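Local coordinates for protein L-asparaginase 1 (Escherichia coli, PDB 6NXC) that catalyses the hydrolysis of L-asparagine to L-aspartate and ammonium as an allosterically activated cytoplasmic homotetramer, at residues L337-E340 with T341-A345. The protein carries 1 engineered substitution. Sequence-based numbering, arbitrary orientation.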
# COMPACT_ATOMS: atom_id res chain seq x y z
N LEU B 337 -7.65 15.05 -39.49
CA LEU B 337 -8.41 15.89 -38.53
C LEU B 337 -7.84 17.29 -38.57
O LEU B 337 -6.67 17.39 -38.52
CB LEU B 337 -8.27 15.30 -37.12
CG LEU B 337 -8.78 13.87 -36.99
CD1 LEU B 337 -8.44 13.29 -35.64
CD2 LEU B 337 -10.28 13.77 -37.29
N ASP B 338 -8.66 18.33 -38.37
CA ASP B 338 -8.15 19.69 -38.25
C ASP B 338 -7.78 19.99 -36.77
O ASP B 338 -8.16 19.23 -35.91
CB ASP B 338 -9.19 20.59 -38.92
CG ASP B 338 -10.46 20.84 -38.16
OD1 ASP B 338 -10.51 20.54 -36.97
OD2 ASP B 338 -11.42 21.33 -38.79
N THR B 339 -7.07 21.05 -36.52
CA THR B 339 -6.58 21.47 -35.19
C THR B 339 -7.72 21.55 -34.18
O THR B 339 -7.53 21.07 -33.00
CB THR B 339 -5.72 22.73 -35.29
OG1 THR B 339 -4.60 22.45 -36.12
CG2 THR B 339 -5.14 23.07 -33.94
N GLU B 340 -8.86 22.13 -34.53
CA GLU B 340 -9.97 22.29 -33.55
C GLU B 340 -10.46 20.91 -33.14
O GLU B 340 -10.67 20.71 -31.90
CB GLU B 340 -11.14 23.09 -34.12
CG GLU B 340 -12.41 23.02 -33.30
CD GLU B 340 -13.62 23.65 -33.95
OE1 GLU B 340 -13.42 24.63 -34.70
OE2 GLU B 340 -14.76 23.14 -33.75
N THR B 341 -10.52 19.95 -34.09
CA THR B 341 -11.03 18.60 -33.79
C THR B 341 -10.00 17.85 -32.93
O THR B 341 -10.45 17.09 -32.07
CB THR B 341 -11.33 17.78 -35.04
OG1 THR B 341 -12.30 18.48 -35.82
CG2 THR B 341 -11.84 16.41 -34.70
N ILE B 342 -8.72 18.00 -33.23
CA ILE B 342 -7.67 17.38 -32.35
C ILE B 342 -7.78 17.90 -30.90
O ILE B 342 -7.69 17.07 -29.93
CB ILE B 342 -6.28 17.56 -32.95
CG1 ILE B 342 -6.24 16.79 -34.28
CG2 ILE B 342 -5.25 17.05 -32.00
CD1 ILE B 342 -5.04 17.08 -35.11
N ARG B 343 -7.98 19.21 -30.74
CA ARG B 343 -8.02 19.82 -29.40
C ARG B 343 -9.20 19.21 -28.68
O ARG B 343 -9.10 18.98 -27.46
CB ARG B 343 -8.08 21.36 -29.44
CG ARG B 343 -6.77 22.03 -29.86
CD ARG B 343 -6.89 23.55 -30.11
NE ARG B 343 -5.55 24.09 -30.34
CZ ARG B 343 -5.24 25.06 -31.21
NH1 ARG B 343 -6.19 25.71 -31.86
NH2 ARG B 343 -4.00 25.49 -31.33
N LYS B 344 -10.34 19.10 -29.36
CA LYS B 344 -11.55 18.60 -28.67
C LYS B 344 -11.32 17.13 -28.28
O LYS B 344 -11.77 16.70 -27.22
CB LYS B 344 -12.77 18.76 -29.60
CG LYS B 344 -13.94 17.84 -29.30
CD LYS B 344 -15.28 18.35 -29.87
CE LYS B 344 -16.45 18.10 -28.93
NZ LYS B 344 -17.74 18.33 -29.62
N ALA B 345 -10.75 16.34 -29.17
CA ALA B 345 -10.59 14.88 -29.01
C ALA B 345 -9.58 14.63 -27.88
O ALA B 345 -9.75 13.58 -27.17
CB ALA B 345 -10.06 14.23 -30.28
O HOH W 1 -11.65 17.46 -38.57
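Asp338 reaches forward with its carboxylate to the first turn of helix 339-346 and grips Thr341 twice through one oxygen. The backbone N of Thr341 points at Asp338 OD1 from 2.9 Å, nearly in line with the C-O bond, the classic N-cap interaction. Thr341 OG1 gives its proton to the same OD1 at 3.0 Å, but comes from above the carboxylate plane, 47° out of it. Aspartate suits an N-cap because its short side chain brings an acceptor to a first-turn amide otherwise bonded only weakly, to Asp338 O; with chi1 at 75°, CG sits between the backbone N and the carbonyl carbon, and the acid curls toward the helix start. A water donates to Thr341 OG1 and accepts from Asp338 N, closing a small ring of bonds. Were Thr341 an alanine, Asp338 OD1 would probably keep just its bond from the backbone N-H, and the water would lose the hydroxyl it donates to. Threonine also offers a methyl, CG2, to Leu337 CD2, the two side chains crossing nearly at right angles. Leu337 CB lies 3.8 Å from Ile342 CG1, a hydrophobic staple spanning the cap. On another side of the helix Thr339 CG2 rests 3.4 Å above the centre of the Arg343 guanidinium, a methyl suited to that flat face, while the arginine's length carries NH2 to the carbonyls of Ser281 and Ile285, by helix 271-282 and strand 286-291. Ile342 and Ala345 of the helix, with Leu337 just before it, lie against Leu332 of helix 322-333, Ile342 also touching Leu333.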